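Local coordinates for protein RNA-dependent RNA Polymerase (Bombyx mori cytoplasmic polyhedrosis virus, PDB 6TZ0) that catalyses template-directed RNA synthesis, transcribing plus strands from the viral double-stranded RNA genome and synthesising the complementary minus strands, at residues A[34-37]-A[38-41]; A[529-532]-A[533-537]; A[1044-1047]-A[1048-1051]. One frame throughout, in Å; residues are numbered along the deposited sequence.

Contact 1 (A[34-37]-A[38-41])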
ATOM      1  N   ALA A  34      29.733 -19.246  18.640  1.00 56.62           N
ATOM      2  CA  ALA A  34      29.417 -17.858  18.330  1.00 56.62           C
ATOM      3  C   ALA A  34      30.649 -16.982  18.136  1.00 56.62           C
ATOM      4  O   ALA A  34      30.549 -15.951  17.466  1.00 56.62           O
ATOM      5  CB  ALA A  34      28.538 -17.260  19.429  1.00 56.62           C
ATOM      6  N   ASN A  35      31.803 -17.356  18.693  1.00 60.95           N
ATOM      7  CA  ASN A  35      32.939 -16.435  18.693  1.00 60.95           C
ATOM      8  C   ASN A  35      33.731 -16.463  17.387  1.00 60.95           C
ATOM      9  O   ASN A  35      33.830 -15.445  16.695  1.00 60.95           O
ATOM     10  CB  ASN A  35      33.855 -16.733  19.880  1.00 60.95           C
ATOM     11  CG  ASN A  35      33.263 -16.282  21.195  1.00 60.95           C
ATOM     12  OD1 ASN A  35      32.676 -15.205  21.286  1.00 60.95           O
ATOM     13  ND2 ASN A  35      33.406 -17.107  22.221  1.00 60.95           N
ATOM     14  N   ASP A  36      34.320 -17.604  17.040  1.00 58.95           N
ATOM     15  CA  ASP A  36      35.262 -17.681  15.931  1.00 58.95           C
ATOM     16  C   ASP A  36      34.738 -18.544  14.790  1.00 58.95           C
ATOM     17  O   ASP A  36      33.946 -19.466  14.996  1.00 58.95           O
ATOM     18  CB  ASP A  36      36.619 -18.212  16.400  1.00 58.95           C
ATOM     19  CG  ASP A  36      36.508 -19.523  17.149  1.00 58.95           C
ATOM     20  OD1 ASP A  36      35.376 -19.939  17.461  1.00 58.95           O
ATOM     21  OD2 ASP A  36      37.557 -20.143  17.425  1.00 58.95           O
ATOM     22  N   ARG A  37      35.200 -18.237  13.578  1.00 55.67           N
ATOM     23  CA  ARG A  37      34.773 -18.952  12.383  1.00 55.67           C
ATOM     24  C   ARG A  37      35.610 -20.189  12.099  1.00 55.67           C
ATOM     25  O   ARG A  37      35.211 -21.010  11.266  1.00 55.67           O
ATOM     26  CB  ARG A  37      34.808 -18.020  11.167  1.00 55.67           C
ATOM     27  CG  ARG A  37      36.196 -17.597  10.752  1.00 55.67           C
ATOM     28  CD  ARG A  37      36.156 -16.612   9.601  1.00 55.67           C
ATOM     29  NE  ARG A  37      37.497 -16.298   9.122  1.00 55.67           N
ATOM     30  CZ  ARG A  37      38.263 -15.333   9.616  1.00 55.67           C
ATOM     31  NH1 ARG A  37      37.821 -14.570  10.605  1.00 55.67           N
ATOM     32  NH2 ARG A  37      39.472 -15.127   9.118  1.00 55.67           N
ATOM     33  N   VAL A  38      36.748 -20.343  12.772  1.00 54.57           N
ATOM     34  CA  VAL A  38      37.517 -21.576  12.660  1.00 54.57           C
ATOM     35  C   VAL A  38      36.752 -22.729  13.295  1.00 54.57           C
ATOM     36  O   VAL A  38      36.657 -23.822  12.723  1.00 54.57           O
ATOM     37  CB  VAL A  38      38.906 -21.389  13.297  1.00 54.57           C
ATOM     38  CG1 VAL A  38      39.693 -22.679  13.245  1.00 54.57           C
ATOM     39  CG2 VAL A  38      39.654 -20.282  12.594  1.00 54.57           C
ATOM     40  N   ALA A  39      36.158 -22.486  14.466  1.00 53.80           N
ATOM     41  CA  ALA A  39      35.328 -23.496  15.108  1.00 53.80           C
ATOM     42  C   ALA A  39      34.043 -23.747  14.334  1.00 53.80           C
ATOM     43  O   ALA A  39      33.519 -24.861  14.367  1.00 53.80           O
ATOM     44  CB  ALA A  39      35.008 -23.088  16.543  1.00 53.80           C
ATOM     45  N   ARG A  40      33.536 -22.746  13.612  1.00 51.90           N
ATOM     46  CA  ARG A  40      32.338 -22.964  12.805  1.00 51.90           C
ATOM     47  C   ARG A  40      32.642 -23.807  11.574  1.00 51.90           C
ATOM     48  O   ARG A  40      31.846 -24.680  11.206  1.00 51.90           O
ATOM     49  CB  ARG A  40      31.713 -21.629  12.411  1.00 51.90           C
ATOM     50  CG  ARG A  40      31.102 -20.903  13.584  1.00 51.90           C
ATOM     51  CD  ARG A  40      30.171 -19.792  13.153  1.00 51.90           C
ATOM     52  NE  ARG A  40      30.846 -18.684  12.495  1.00 51.90           N
ATOM     53  CZ  ARG A  40      31.359 -17.642  13.137  1.00 51.90           C
ATOM     54  NH1 ARG A  40      31.288 -17.577  14.455  1.00 51.90           N
ATOM     55  NH2 ARG A  40      31.950 -16.669  12.464  1.00 51.90           N
ATOM     56  N   HIS A  41      33.794 -23.577  10.936  1.00 51.12           N
ATOM     57  CA  HIS A  41      34.218 -24.449   9.848  1.00 51.12           C
ATOM     58  C   HIS A  41      34.541 -25.848  10.352  1.00 51.12           C
ATOM     59  O   HIS A  41      34.323 -26.825   9.630  1.00 51.12           O
ATOM     60  CB  HIS A  41      35.428 -23.853   9.127  1.00 51.12           C
ATOM     61  CG  HIS A  41      35.796 -24.575   7.868  1.00 51.12           C
ATOM     62  ND1 HIS A  41      36.591 -25.700   7.861  1.00 51.12           N
ATOM     63  CD2 HIS A  41      35.476 -24.332   6.577  1.00 51.12           C
ATOM     64  CE1 HIS A  41      36.735 -26.125   6.620  1.00 51.12           C
ATOM     65  NE2 HIS A  41      36.073 -25.310   5.820  1.00 51.12           N
TER
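Ala34 O lies at the edge of the Arg40 guanidinium, near its plane, 3.5 Å from NH1. Beyond Asn35, the carbonyl O of Asp36 lies over one face of the same guanidinium, offset toward its rim, 3.3 Å from NH1. This is a contact on the face, with poor hydrogen-bond geometry. Asp36 OD1 instead lies against Ala39 CB (3.3 Å), at the start of the next helix. Arg37 adds its CA over the guanidinium face that Asp36 O meets, and its CB touches Arg40 NH2 at 3.4 Å. Its own chain runs extended from CG to NE, leading away from Arg40, which folds back through a bend at chi3 (-67°). The Arg37 carbonyl O accepts the i to i+4 hydrogen bond from His41 N (3.0 Å). Arg40 NH1 also bonds Leu33 O, so one arginine spans the break between helices 20-35 and 37-44. Arg37 binds ATP in another structure of this protein, as does nearby Arg147; the contact thus forms the corner where helix 20-35 gives way to helix 37-44, beside an arginine-rich ATP site.

Contact 2 (A[529-532]-A[533-537])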
ATOM      1  N   ILE A 529     -11.363 -17.324  11.212  1.00 35.36           N
ATOM      2  CA  ILE A 529     -11.741 -18.452  10.378  1.00 35.36           C
ATOM      3  C   ILE A 529     -13.066 -19.061  10.829  1.00 35.36           C
ATOM      4  O   ILE A 529     -13.385 -20.181  10.448  1.00 35.36           O
ATOM      5  CB  ILE A 529     -10.628 -19.508  10.351  1.00 35.36           C
ATOM      6  CG1 ILE A 529     -10.314 -19.982  11.767  1.00 35.36           C
ATOM      7  CG2 ILE A 529      -9.390 -18.945   9.727  1.00 35.36           C
ATOM      8  CD1 ILE A 529      -9.319 -21.104  11.829  1.00 35.36           C
ATOM      9  N   GLY A 530     -13.841 -18.331  11.633  1.00 35.46           N
ATOM     10  CA  GLY A 530     -15.040 -18.902  12.223  1.00 35.46           C
ATOM     11  C   GLY A 530     -16.157 -19.151  11.234  1.00 35.46           C
ATOM     12  O   GLY A 530     -16.898 -20.129  11.366  1.00 35.46           O
ATOM     13  N   GLU A 531     -16.289 -18.290  10.227  1.00 36.79           N
ATOM     14  CA  GLU A 531     -17.326 -18.500   9.225  1.00 36.79           C
ATOM     15  C   GLU A 531     -16.984 -19.665   8.312  1.00 36.79           C
ATOM     16  O   GLU A 531     -17.876 -20.403   7.887  1.00 36.79           O
ATOM     17  CB  GLU A 531     -17.555 -17.228   8.413  1.00 36.79           C
ATOM     18  CG  GLU A 531     -18.049 -16.058   9.246  1.00 36.79           C
ATOM     19  CD  GLU A 531     -19.404 -16.305   9.901  1.00 36.79           C
ATOM     20  OE1 GLU A 531     -20.248 -17.018   9.317  1.00 36.79           O
ATOM     21  OE2 GLU A 531     -19.623 -15.777  11.012  1.00 36.79           O
ATOM     22  N   MET A 532     -15.701 -19.861   8.010  1.00 33.11           N
ATOM     23  CA  MET A 532     -15.305 -21.020   7.219  1.00 33.11           C
ATOM     24  C   MET A 532     -15.452 -22.306   8.020  1.00 33.11           C
ATOM     25  O   MET A 532     -15.868 -23.337   7.482  1.00 33.11           O
ATOM     26  CB  MET A 532     -13.870 -20.863   6.735  1.00 33.11           C
ATOM     27  CG  MET A 532     -13.687 -19.769   5.729  1.00 33.11           C
ATOM     28  SD  MET A 532     -12.002 -19.663   5.099  1.00 33.11           S
ATOM     29  CE  MET A 532     -11.190 -18.880   6.474  1.00 33.11           C
ATOM     30  N   LEU A 533     -15.103 -22.255   9.304  1.00 31.32           N
ATOM     31  CA  LEU A 533     -15.317 -23.379  10.207  1.00 31.32           C
ATOM     32  C   LEU A 533     -16.792 -23.730  10.348  1.00 31.32           C
ATOM     33  O   LEU A 533     -17.134 -24.909  10.466  1.00 31.32           O
ATOM     34  CB  LEU A 533     -14.695 -23.048  11.560  1.00 31.32           C
ATOM     35  CG  LEU A 533     -13.290 -23.532  11.922  1.00 31.32           C
ATOM     36  CD1 LEU A 533     -12.260 -23.259  10.879  1.00 31.32           C
ATOM     37  CD2 LEU A 533     -12.910 -22.744  13.149  1.00 31.32           C
ATOM     38  N   TYR A 534     -17.679 -22.735  10.299  1.00 31.31           N
ATOM     39  CA  TYR A 534     -19.108 -23.030  10.313  1.00 31.31           C
ATOM     40  C   TYR A 534     -19.575 -23.602   8.979  1.00 31.31           C
ATOM     41  O   TYR A 534     -20.213 -24.658   8.941  1.00 31.31           O
ATOM     42  CB  TYR A 534     -19.911 -21.781  10.665  1.00 31.31           C
ATOM     43  CG  TYR A 534     -21.396 -22.027  10.622  1.00 31.31           C
ATOM     44  CD1 TYR A 534     -22.009 -22.813  11.583  1.00 31.31           C
ATOM     45  CD2 TYR A 534     -22.184 -21.482   9.620  1.00 31.31           C
ATOM     46  CE1 TYR A 534     -23.352 -23.053  11.550  1.00 31.31           C
ATOM     47  CE2 TYR A 534     -23.537 -21.721   9.578  1.00 31.31           C
ATOM     48  CZ  TYR A 534     -24.114 -22.506  10.548  1.00 31.31           C
ATOM     49  OH  TYR A 534     -25.463 -22.746  10.525  1.00 31.31           O
ATOM     50  N   TRP A 535     -19.267 -22.929   7.875  1.00 29.61           N
ATOM     51  CA  TRP A 535     -19.806 -23.348   6.588  1.00 29.61           C
ATOM     52  C   TRP A 535     -19.118 -24.564   5.996  1.00 29.61           C
ATOM     53  O   TRP A 535     -19.557 -25.045   4.950  1.00 29.61           O
ATOM     54  CB  TRP A 535     -19.746 -22.214   5.566  1.00 29.61           C
ATOM     55  CG  TRP A 535     -20.768 -21.164   5.775  1.00 29.61           C
ATOM     56  CD1 TRP A 535     -20.571 -19.922   6.282  1.00 29.61           C
ATOM     57  CD2 TRP A 535     -22.165 -21.275   5.507  1.00 29.61           C
ATOM     58  NE1 TRP A 535     -21.759 -19.239   6.332  1.00 29.61           N
ATOM     59  CE2 TRP A 535     -22.755 -20.053   5.864  1.00 29.61           C
ATOM     60  CE3 TRP A 535     -22.975 -22.292   5.000  1.00 29.61           C
ATOM     61  CZ2 TRP A 535     -24.116 -19.817   5.728  1.00 29.61           C
ATOM     62  CZ3 TRP A 535     -24.321 -22.055   4.864  1.00 29.61           C
ATOM     63  CH2 TRP A 535     -24.880 -20.830   5.226  1.00 29.61           C
ATOM     64  N   THR A 536     -18.059 -25.073   6.607  1.00 30.33           N
ATOM     65  CA  THR A 536     -17.472 -26.301   6.106  1.00 30.33           C
ATOM     66  C   THR A 536     -17.943 -27.508   6.912  1.00 30.33           C
ATOM     67  O   THR A 536     -17.754 -28.649   6.480  1.00 30.33           O
ATOM     68  CB  THR A 536     -15.943 -26.184   6.109  1.00 30.33           C
ATOM     69  OG1 THR A 536     -15.583 -24.850   5.745  1.00 30.33           O
ATOM     70  CG2 THR A 536     -15.366 -27.040   5.018  1.00 30.33           C
ATOM     71  N   SER A 537     -18.601 -27.273   8.047  1.00 29.89           N
ATOM     72  CA  SER A 537     -19.314 -28.301   8.794  1.00 29.89           C
ATOM     73  C   SER A 537     -20.710 -28.563   8.252  1.00 29.89           C
ATOM     74  O   SER A 537     -21.441 -29.368   8.836  1.00 29.89           O
ATOM     75  CB  SER A 537     -19.425 -27.908  10.267  1.00 29.89           C
ATOM     76  OG  SER A 537     -18.159 -27.869  10.893  1.00 29.89           O
TER
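The short helix 530-535 of the central polymerase domain, beside the sheet that is probably the palm, opens at Ile529, which occupies the N-cap position and receives the first helical bond, Leu533 N to Ile529 O (2.9 Å). The next two rungs repeat the i to i+4 pattern: Tyr534 N bonds Gly530 O at 2.9 Å, and Trp535 N bonds Glu531 O at the same distance. After these, the bond from Thr536 N to Met532 O is weak. Ser537 OG turns back to the Leu533 carbonyl O at 3.2 Å, arriving nearly along the C=O axis, and is held a second time by Trp272 N. On the apolar side, Ile529 and Leu533 cross obliquely. Chi1 of 58° sets Ile529 CG1 between its backbone N and carbonyl carbon, and from there CD1 meets Leu533 CD1 at 3.8 Å. Two residues further along, Glu531 and Trp535 run side by side in the same direction, carboxylate and indole planes 50° apart; OE1 and NE1 stay 4.0 Å from each other. The indole edge also comes near the Glu531 carbonyl, with CD1 3.2 Å from the O. Around the helix, Met532, Leu533 and Thr536 pack on Val727 of strand 725-727, while Met532 also reaches Ile720 and Leu722 of strand 720-722. Met532 and Trp535 lean on strand 682-687, part of the antiparallel sheet whose strand 541-548 carries Asp547, which binds magnesium in another structure of this protein.

Contact 3 (A[1044-1047]-A[1048-1051])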
ATOM      1  N   ASN A1044      -7.808 -33.988  13.840  1.00 32.83           N
ATOM      2  CA  ASN A1044      -7.389 -32.815  14.603  1.00 32.83           C
ATOM      3  C   ASN A1044      -7.496 -31.513  13.819  1.00 32.83           C
ATOM      4  O   ASN A1044      -7.237 -31.467  12.619  1.00 32.83           O
ATOM      5  CB  ASN A1044      -5.953 -32.998  15.089  1.00 32.83           C
ATOM      6  CG  ASN A1044      -4.973 -33.299  13.975  1.00 32.83           C
ATOM      7  OD1 ASN A1044      -5.350 -33.507  12.835  1.00 32.83           O
ATOM      8  ND2 ASN A1044      -3.691 -33.265  14.299  1.00 32.83           N
ATOM      9  N   LEU A1045      -7.913 -30.458  14.505  1.00 31.62           N
ATOM     10  CA  LEU A1045      -8.193 -29.189  13.859  1.00 31.62           C
ATOM     11  C   LEU A1045      -6.998 -28.245  13.843  1.00 31.62           C
ATOM     12  O   LEU A1045      -7.162 -27.061  13.536  1.00 31.62           O
ATOM     13  CB  LEU A1045      -9.424 -28.551  14.507  1.00 31.62           C
ATOM     14  CG  LEU A1045      -9.586 -28.462  16.021  1.00 31.62           C
ATOM     15  CD1 LEU A1045      -8.978 -27.222  16.581  1.00 31.62           C
ATOM     16  CD2 LEU A1045     -11.054 -28.507  16.360  1.00 31.62           C
ATOM     17  N   ALA A1046      -5.804 -28.754  14.143  1.00 31.12           N
ATOM     18  CA  ALA A1046      -4.542 -28.078  13.887  1.00 31.12           C
ATOM     19  C   ALA A1046      -3.465 -29.146  13.804  1.00 31.12           C
ATOM     20  O   ALA A1046      -3.666 -30.280  14.245  1.00 31.12           O
ATOM     21  CB  ALA A1046      -4.204 -27.046  14.965  1.00 31.12           C
ATOM     22  N   TYR A1047      -2.313 -28.785  13.228  1.00 28.74           N
ATOM     23  CA  TYR A1047      -1.236 -29.764  13.118  1.00 28.74           C
ATOM     24  C   TYR A1047      -0.601 -30.090  14.461  1.00 28.74           C
ATOM     25  O   TYR A1047       0.002 -31.157  14.595  1.00 28.74           O
ATOM     26  CB  TYR A1047      -0.148 -29.307  12.145  1.00 28.74           C
ATOM     27  CG  TYR A1047      -0.514 -29.397  10.688  1.00 28.74           C
ATOM     28  CD1 TYR A1047      -0.645 -30.626  10.072  1.00 28.74           C
ATOM     29  CD2 TYR A1047      -0.667 -28.257   9.918  1.00 28.74           C
ATOM     30  CE1 TYR A1047      -0.969 -30.721   8.747  1.00 28.74           C
ATOM     31  CE2 TYR A1047      -0.990 -28.343   8.588  1.00 28.74           C
ATOM     32  CZ  TYR A1047      -1.139 -29.576   8.008  1.00 28.74           C
ATOM     33  OH  TYR A1047      -1.452 -29.673   6.676  1.00 28.74           O
ATOM     34  N   ASN A1048      -0.733 -29.222  15.460  1.00 32.27           N
ATOM     35  CA  ASN A1048      -0.219 -29.520  16.790  1.00 32.27           C
ATOM     36  C   ASN A1048      -1.267 -30.074  17.748  1.00 32.27           C
ATOM     37  O   ASN A1048      -0.929 -30.380  18.893  1.00 32.27           O
ATOM     38  CB  ASN A1048       0.421 -28.282  17.427  1.00 32.27           C
ATOM     39  CG  ASN A1048      -0.544 -27.125  17.592  1.00 32.27           C
ATOM     40  OD1 ASN A1048      -1.659 -27.139  17.087  1.00 32.27           O
ATOM     41  ND2 ASN A1048      -0.135 -26.141  18.372  1.00 32.27           N
ATOM     42  N   MET A1049      -2.521 -30.191  17.331  1.00 31.70           N
ATOM     43  CA  MET A1049      -3.603 -30.561  18.234  1.00 31.70           C
ATOM     44  C   MET A1049      -4.084 -31.987  18.010  1.00 31.70           C
ATOM     45  O   MET A1049      -5.269 -32.278  18.158  1.00 31.70           O
ATOM     46  CB  MET A1049      -4.767 -29.581  18.116  1.00 31.70           C
ATOM     47  CG  MET A1049      -4.468 -28.223  18.707  1.00 31.70           C
ATOM     48  SD  MET A1049      -5.837 -27.082  18.551  1.00 31.70           S
ATOM     49  CE  MET A1049      -6.979 -27.836  19.688  1.00 31.70           C
ATOM     50  N   SER A1050      -3.167 -32.896  17.689  1.00 31.50           N
ATOM     51  CA  SER A1050      -3.524 -34.293  17.497  1.00 31.50           C
ATOM     52  C   SER A1050      -3.866 -34.946  18.826  1.00 31.50           C
ATOM     53  O   SER A1050      -3.558 -34.424  19.897  1.00 31.50           O
ATOM     54  CB  SER A1050      -2.393 -35.058  16.812  1.00 31.50           C
ATOM     55  OG  SER A1050      -1.260 -35.153  17.650  1.00 31.50           O
ATOM     56  N   PHE A1051      -4.513 -36.105  18.739  1.00 32.38           N
ATOM     57  CA  PHE A1051      -5.011 -36.802  19.917  1.00 32.38           C
ATOM     58  C   PHE A1051      -3.861 -37.261  20.804  1.00 32.38           C
ATOM     59  O   PHE A1051      -3.053 -38.105  20.405  1.00 32.38           O
ATOM     60  CB  PHE A1051      -5.870 -37.985  19.498  1.00 32.38           C
ATOM     61  CG  PHE A1051      -6.346 -38.804  20.643  1.00 32.38           C
ATOM     62  CD1 PHE A1051      -7.298 -38.306  21.511  1.00 32.38           C
ATOM     63  CD2 PHE A1051      -5.839 -40.072  20.861  1.00 32.38           C
ATOM     64  CE1 PHE A1051      -7.737 -39.056  22.573  1.00 32.38           C
ATOM     65  CE2 PHE A1051      -6.277 -40.829  21.920  1.00 32.38           C
ATOM     66  CZ  PHE A1051      -7.226 -40.320  22.776  1.00 32.38           C
TER
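A bend at chi3 (69°) places Met1049 CE, like SD, beside Leu1045 CD1; in Leu1045, CG stands between the backbone N and the carbonyl carbon, with chi1 47° and chi2 88° together placing CD1 beside the sulfur. Leu1045 CD1 touches Met1049 SD at 3.7 Å and lies equally close to CE, the two chains running at a slant to each other. Ala1046 supplies the second apolar surface: its CB points toward the later segment and meets Met1049 CG at 3.9 Å, with SD just as near. The methionine thus lies along two successive residues of the loop, and its side chain meets them through carbon and sulfur contacts. Ala1046 CB is also approached by the amide oxygen of Asn1048, OD1 at 3.3 Å. At the start of the loop, Asn1044 CB lies beside Met1049 O (3.2 Å). The backbone is tied by one weak hydrogen bond, Met1049 N to Ala1046 O, long at 3.3 Å. Outside the loop, Tyr1047 OH is held by the carbonyl O of Ala329, its side chain touching Asn330 and Ala333 of helix 325-339. Ser1053 OG meets the carbonyl oxygens of Asn1048 and Ser1050, joining the loop to the approach of helix 1054-1062. The i to i+3 bond, with Tyr1047 and Asn1048 holding the i+1 and i+2 angles of a type I turn, makes 1046-1049 a type I beta turn, here within a largely buried connection of the C-terminal region.

Overall arrangement
Contacts 2 and 3 are near neighbours, their centres about 17 Å apart and their nearest atoms about 7 Å, although one belongs to the central polymerase domain and the other to the C-terminal region. Contact 1 stands far off, its centre about 51 Å from that of contact 2, on the opposite side of the chain's centre. The chemistry follows the setting. At 34-41, a partly buried corner between two helices, arginine and backbone carbonyls dominate beside a nucleotide site. At 529-537, regular helical bonds accompany an apolar side packed on strands 682-687, 720-722 and 725-727. Contact 3 is the most buried, and its irregular loop relies mainly on methionine packing and a single weak turn bond.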